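Local coordinates for 457aa long hypothetical protein (Pyrococcus horikoshii, PDB 2CSU) that is of unknown function but joins a Rossmann-type CoA-binding domain to flavodoxin-like domains of the CoA-ligase family, at residues A297-A302 and R358-L363; L320-E325 and V341-D346. All coordinates share one frame; numbering follows the deposited sequence.

Contact 1. Residues A297-A302 and R358-L363; sequences AIMTNA and RTAKLL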
loop_
_atom_site.group_PDB
_atom_site.type_symbol
_atom_site.label_atom_id
_atom_site.label_comp_id
_atom_site.label_asym_id
_atom_site.label_seq_id
_atom_site.Cartn_x
_atom_site.Cartn_y
_atom_site.Cartn_z
ATOM N N ALA A 297 1.701 -22.333 -9.061
ATOM C CA ALA A 297 0.296 -22.699 -9.099
ATOM C C ALA A 297 -0.464 -21.580 -8.403
ATOM O O ALA A 297 -0.120 -21.175 -7.283
ATOM C CB ALA A 297 0.059 -24.008 -8.373
ATOM N N ILE A 298 -1.492 -21.075 -9.072
ATOM C CA ILE A 298 -2.318 -20.024 -8.505
ATOM C C ILE A 298 -3.696 -20.566 -8.131
ATOM O O ILE A 298 -4.388 -21.136 -8.976
ATOM C CB ILE A 298 -2.561 -18.872 -9.502
ATOM C CG1 ILE A 298 -1.235 -18.216 -9.912
ATOM C CG2 ILE A 298 -3.492 -17.846 -8.871
ATOM C CD1 ILE A 298 -1.386 -17.266 -11.088
HETATM N N MSE A 299 -4.086 -20.408 -6.867
HETATM C CA MSE A 299 -5.426 -20.821 -6.439
HETATM C C MSE A 299 -6.126 -19.544 -5.941
HETATM O O MSE A 299 -5.520 -18.724 -5.248
HETATM C CB MSE A 299 -5.364 -21.908 -5.350
HETATM C CG MSE A 299 -4.344 -21.697 -4.228
HETATM SE SE MSE A 299 -4.283 -23.108 -3.066
HETATM C CE MSE A 299 -5.566 -22.663 -2.089
ATOM N N THR A 300 -7.393 -19.364 -6.296
ATOM C CA THR A 300 -8.098 -18.148 -5.902
ATOM C C THR A 300 -9.612 -18.339 -5.810
ATOM O O THR A 300 -10.158 -19.308 -6.357
ATOM C CB THR A 300 -7.829 -17.015 -6.931
ATOM O OG1 THR A 300 -8.459 -15.811 -6.506
ATOM C CG2 THR A 300 -8.405 -17.391 -8.311
ATOM N N ASN A 301 -10.278 -17.408 -5.122
ATOM C CA ASN A 301 -11.734 -17.441 -4.991
ATOM C C ASN A 301 -12.326 -16.289 -5.794
ATOM O O ASN A 301 -13.523 -16.043 -5.772
ATOM C CB ASN A 301 -12.147 -17.349 -3.507
ATOM C CG ASN A 301 -11.927 -15.968 -2.900
ATOM O OD1 ASN A 301 -11.054 -15.203 -3.325
ATOM N ND2 ASN A 301 -12.712 -15.655 -1.871
ATOM N N ALA A 302 -11.459 -15.595 -6.522
ATOM C CA ALA A 302 -11.847 -14.455 -7.340
ATOM C C ALA A 302 -11.014 -14.405 -8.619
ATOM O O ALA A 302 -9.784 -14.332 -8.563
ATOM C CB ALA A 302 -11.654 -13.166 -6.551
ATOM N N ARG A 358 -8.376 -28.415 0.661
ATOM C CA ARG A 358 -8.242 -29.455 -0.348
ATOM C C ARG A 358 -7.455 -29.024 -1.580
ATOM O O ARG A 358 -6.545 -29.727 -2.016
ATOM C CB ARG A 358 -9.624 -29.959 -0.776
ATOM C CG ARG A 358 -10.312 -30.828 0.266
ATOM C CD ARG A 358 -11.681 -31.285 -0.222
ATOM N NE ARG A 358 -11.622 -32.535 -0.983
ATOM C CZ ARG A 358 -12.701 -33.171 -1.435
ATOM N NH1 ARG A 358 -13.907 -32.664 -1.205
ATOM N NH2 ARG A 358 -12.584 -34.316 -2.100
ATOM N N THR A 359 -7.811 -27.875 -2.142
ATOM C CA THR A 359 -7.128 -27.384 -3.336
ATOM C C THR A 359 -5.627 -27.133 -3.109
ATOM O O THR A 359 -4.800 -27.471 -3.959
ATOM C CB THR A 359 -7.781 -26.081 -3.845
ATOM O OG1 THR A 359 -9.158 -26.331 -4.162
ATOM C CG2 THR A 359 -7.070 -25.589 -5.088
ATOM N N ALA A 360 -5.282 -26.550 -1.967
ATOM C CA ALA A 360 -3.883 -26.258 -1.651
ATOM C C ALA A 360 -3.083 -27.554 -1.538
ATOM O O ALA A 360 -1.965 -27.655 -2.060
ATOM C CB ALA A 360 -3.795 -25.460 -0.350
ATOM N N LYS A 361 -3.669 -28.537 -0.857
ATOM C CA LYS A 361 -3.057 -29.850 -0.671
ATOM C C LYS A 361 -2.806 -30.468 -2.043
ATOM O O LYS A 361 -1.690 -30.897 -2.359
ATOM C CB LYS A 361 -4.000 -30.740 0.154
ATOM C CG LYS A 361 -3.499 -32.158 0.420
ATOM C CD LYS A 361 -4.328 -32.842 1.525
ATOM C CE LYS A 361 -4.404 -34.357 1.327
ATOM N NZ LYS A 361 -5.223 -35.044 2.377
ATOM N N LEU A 362 -3.851 -30.495 -2.859
ATOM C CA LEU A 362 -3.770 -31.041 -4.203
ATOM C C LEU A 362 -2.725 -30.337 -5.060
ATOM O O LEU A 362 -1.973 -30.992 -5.782
ATOM C CB LEU A 362 -5.136 -30.948 -4.894
ATOM C CG LEU A 362 -6.162 -32.031 -4.560
ATOM C CD1 LEU A 362 -7.554 -31.595 -4.984
ATOM C CD2 LEU A 362 -5.750 -33.318 -5.263
ATOM N N LEU A 363 -2.689 -29.005 -5.005
ATOM C CA LEU A 363 -1.712 -28.259 -5.795
ATOM C C LEU A 363 -0.288 -28.486 -5.290
ATOM O O LEU A 363 0.632 -28.655 -6.089
ATOM C CB LEU A 363 -2.033 -26.761 -5.792
ATOM C CG LEU A 363 -3.246 -26.337 -6.617
ATOM C CD1 LEU A 363 -3.554 -24.865 -6.365
ATOM C CD2 LEU A 363 -2.968 -26.597 -8.085
#
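M299 meets T359, A360 and L363 through aliphatic groups and selenium; no ring or planar side-chain group takes part, so there are no stacked faces or edges here, only rounded surfaces. M299, modelled as selenomethionine, reaches from the strand to the helix and carries most of the contact. Its CG stands between the backbone N and the carbonyl carbon (chi1 44°), and its chain then runs extended to SE before bending at chi3 (-84°), which brings the terminal CE against A360 CB at 3.7 Å. SE lies 3.5 Å from A360 CA, close against the helix backbone. Nearer the strand, M299 CB takes L363 CD1 at 3.6 Å, while T359 CG2 touches the same M299 CB more loosely at 4.1 Å. The side chains of M299 and L363 cross obliquely, and the two leucine branches divide the work: CD1 lies on M299, whereas CD2 reaches A297 CB at 4.0 Å. T359 turns its methyl to M299, with CG2 anti to the backbone N, while OG1 is hydrogen-bonded to D355 O, one turn earlier in the helix. No hydrogen bond joins the two segments. Strand 297-300 and helix 358-363 run antiparallel, their axes 9.6 Å apart. The layer closes around M299 with L372 of the adjacent strand 371-377, I393 of helix 388-400 and M347; A396 of helix 388-400 also packs on A360, and F334 of helix 325-334 covers T359, so helix 353-365 lies between two other helices over strand 295-300.

Contact 2. Residues L320-E325 and V341-D346; sequences LATLEE and VKNPVD
A321 O lies against the carboxamide of N343, 2.9 Å from ND2 and 3.5 Å from N343 CG. The approach is over the face of the amide: the oxygen stands well above the plane of the group, while the N-H bonds of ND2 lie within that plane. The short N-O pair is therefore a polar contact with a poor angle and not a hydrogen bond, and no hydrogen bond links the two segments. The first torsion of N343 sets CG beside the backbone N (chi1 -70°), and there CG lies under A321 O; ND2 comes near T322 CA as well. L320 covers the root of the same side chain, its CD1 meeting N343 CB at 4.1 Å. At the other end of the contact L323 points its CD1 at the 341-346 backbone. This methyl comes within 3.4 Å of K342 O and 3.9 Å of V341 O, two successive backbone carbonyls of that segment, and L323 CD1 lies 4.0 Å from V345 CG2. L323 thus faces backbone oxygens as well as methyl groups, and its buried side chain is further enclosed by I328 of helix 325-334 and L363 of helix 353-365. Just past it, E324 occupies the N-cap position of helix 325-334, and its backbone N is hydrogen-bonded to D366 OD2. Through its backbone A321 pairs with V296, and V345 pairs with I298 and T300, so the two segments follow one another along the same edge of strand 295-300. A helix between short strands, packed on a largely parallel sheet, belongs to the layered alpha/beta architecture of this flavodoxin-like, CoA-ligase-type domain.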
loop_
_atom_site.group_PDB
_atom_site.type_symbol
_atom_site.label_atom_id
_atom_site.label_comp_id
_atom_site.label_asym_id
_atom_site.label_seq_id
_atom_site.Cartn_x
_atom_site.Cartn_y
_atom_site.Cartn_z
ATOM N N LEU A 320 3.454 -20.280 -15.288
ATOM C CA LEU A 320 2.395 -21.095 -14.688
ATOM C C LEU A 320 2.635 -22.574 -14.955
ATOM O O LEU A 320 2.917 -22.969 -16.083
ATOM C CB LEU A 320 1.031 -20.697 -15.249
ATOM C CG LEU A 320 0.469 -19.347 -14.801
ATOM C CD1 LEU A 320 -0.775 -19.009 -15.614
ATOM C CD2 LEU A 320 0.132 -19.405 -13.314
ATOM N N ALA A 321 2.521 -23.387 -13.912
ATOM C CA ALA A 321 2.729 -24.822 -14.044
ATOM C C ALA A 321 1.580 -25.506 -14.786
ATOM O O ALA A 321 0.490 -24.948 -14.924
ATOM C CB ALA A 321 2.899 -25.448 -12.663
ATOM N N THR A 322 1.845 -26.710 -15.288
ATOM C CA THR A 322 0.824 -27.485 -15.987
ATOM C C THR A 322 0.497 -28.608 -15.021
ATOM O O THR A 322 1.377 -29.390 -14.661
ATOM C CB THR A 322 1.340 -28.098 -17.310
ATOM O OG1 THR A 322 1.784 -27.057 -18.187
ATOM C CG2 THR A 322 0.221 -28.881 -17.995
ATOM N N LEU A 323 -0.758 -28.670 -14.588
ATOM C CA LEU A 323 -1.191 -29.679 -13.631
ATOM C C LEU A 323 -1.394 -31.061 -14.244
ATOM O O LEU A 323 -1.507 -31.194 -15.461
ATOM C CB LEU A 323 -2.496 -29.226 -12.969
ATOM C CG LEU A 323 -2.512 -27.799 -12.405
ATOM C CD1 LEU A 323 -3.846 -27.530 -11.737
ATOM C CD2 LEU A 323 -1.359 -27.617 -11.420
ATOM N N GLU A 324 -1.425 -32.089 -13.396
ATOM C CA GLU A 324 -1.656 -33.456 -13.867
ATOM C C GLU A 324 -3.161 -33.663 -13.983
ATOM O O GLU A 324 -3.932 -33.013 -13.272
ATOM C CB GLU A 324 -1.055 -34.482 -12.900
ATOM C CG GLU A 324 0.459 -34.592 -12.995
ATOM C CD GLU A 324 1.007 -35.887 -12.418
ATOM O OE1 GLU A 324 0.690 -36.202 -11.253
ATOM O OE2 GLU A 324 1.765 -36.583 -13.129
ATOM N N GLU A 325 -3.587 -34.550 -14.879
ATOM C CA GLU A 325 -5.019 -34.799 -14.991
ATOM C C GLU A 325 -5.612 -35.284 -13.665
ATOM O O GLU A 325 -6.699 -34.898 -13.256
ATOM C CB GLU A 325 -5.236 -35.855 -16.076
ATOM C CG GLU A 325 -6.050 -35.321 -17.256
ATOM C CD GLU A 325 -7.469 -35.061 -16.807
ATOM O OE1 GLU A 325 -7.713 -34.026 -16.204
ATOM O OE2 GLU A 325 -8.327 -35.905 -17.066
ATOM N N VAL A 341 -10.090 -25.138 -13.428
ATOM C CA VAL A 341 -9.170 -26.112 -12.846
ATOM C C VAL A 341 -7.920 -26.308 -13.713
ATOM O O VAL A 341 -7.210 -27.300 -13.621
ATOM C CB VAL A 341 -9.910 -27.440 -12.693
ATOM C CG1 VAL A 341 -11.097 -27.266 -11.751
ATOM C CG2 VAL A 341 -10.407 -27.919 -14.044
ATOM N N LYS A 342 -7.683 -25.332 -14.610
ATOM C CA LYS A 342 -6.461 -25.369 -15.405
ATOM C C LYS A 342 -5.282 -24.765 -14.640
ATOM O O LYS A 342 -5.190 -24.848 -13.423
ATOM C CB LYS A 342 -6.707 -24.585 -16.695
ATOM C CG LYS A 342 -7.544 -23.329 -16.458
ATOM C CD LYS A 342 -7.440 -22.330 -17.613
ATOM C CE LYS A 342 -7.822 -20.907 -17.192
ATOM N NZ LYS A 342 -7.234 -19.945 -18.122
ATOM N N ASN A 343 -4.348 -24.165 -15.408
ATOM C CA ASN A 343 -3.143 -23.593 -14.812
ATOM C C ASN A 343 -3.430 -22.798 -13.529
ATOM O O ASN A 343 -2.811 -23.011 -12.491
ATOM C CB ASN A 343 -2.477 -22.689 -15.849
ATOM C CG ASN A 343 -1.905 -23.525 -16.964
ATOM O OD1 ASN A 343 -1.526 -23.025 -18.020
ATOM N ND2 ASN A 343 -1.829 -24.841 -16.705
ATOM N N PRO A 344 -4.334 -21.798 -13.645
ATOM C CA PRO A 344 -4.854 -21.094 -12.485
ATOM C C PRO A 344 -6.161 -21.729 -11.992
ATOM O O PRO A 344 -7.123 -21.902 -12.731
ATOM C CB PRO A 344 -5.119 -19.664 -12.950
ATOM C CG PRO A 344 -5.404 -19.718 -14.451
ATOM C CD PRO A 344 -4.901 -21.196 -14.847
ATOM N N VAL A 345 -6.167 -22.117 -10.701
ATOM C CA VAL A 345 -7.357 -22.769 -10.156
ATOM C C VAL A 345 -8.328 -21.767 -9.522
ATOM O O VAL A 345 -8.071 -21.186 -8.475
ATOM C CB VAL A 345 -6.920 -23.800 -9.115
ATOM C CG1 VAL A 345 -8.148 -24.403 -8.439
ATOM C CG2 VAL A 345 -6.126 -24.909 -9.783
ATOM N N ASP A 346 -9.458 -21.529 -10.208
ATOM C CA ASP A 346 -10.378 -20.539 -9.675
ATOM C C ASP A 346 -11.590 -21.170 -8.999
ATOM O O ASP A 346 -12.643 -21.353 -9.596
ATOM C CB ASP A 346 -10.828 -19.609 -10.803
ATOM C CG ASP A 346 -11.713 -18.523 -10.208
ATOM O OD1 ASP A 346 -12.241 -17.722 -10.981
ATOM O OD2 ASP A 346 -11.895 -18.514 -8.994
#

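Overall arrangement
Contacts 1 and 2 lie about 9 Å apart, centre to centre, and both belong to the Ligase-CoA domain. Along the chain the order is 297-302, 320-325, 341-346, 358-363, so both segments of contact 2 fall between those of contact 1. Strand 344-346 runs parallel beside strand 295-300, and the contacts also meet where I298 CD1 packs on L320 CD2 at 3.4 Å. From strand 344-346 the chain enters helix 353-365 and returns as strand 371-377 across strand 295-300, a beta-alpha-beta crossover spanning the strand of contact 1. V345 touches T359 and L363 of helix 353-365, bringing both contacts onto one shared helix-sheet interface.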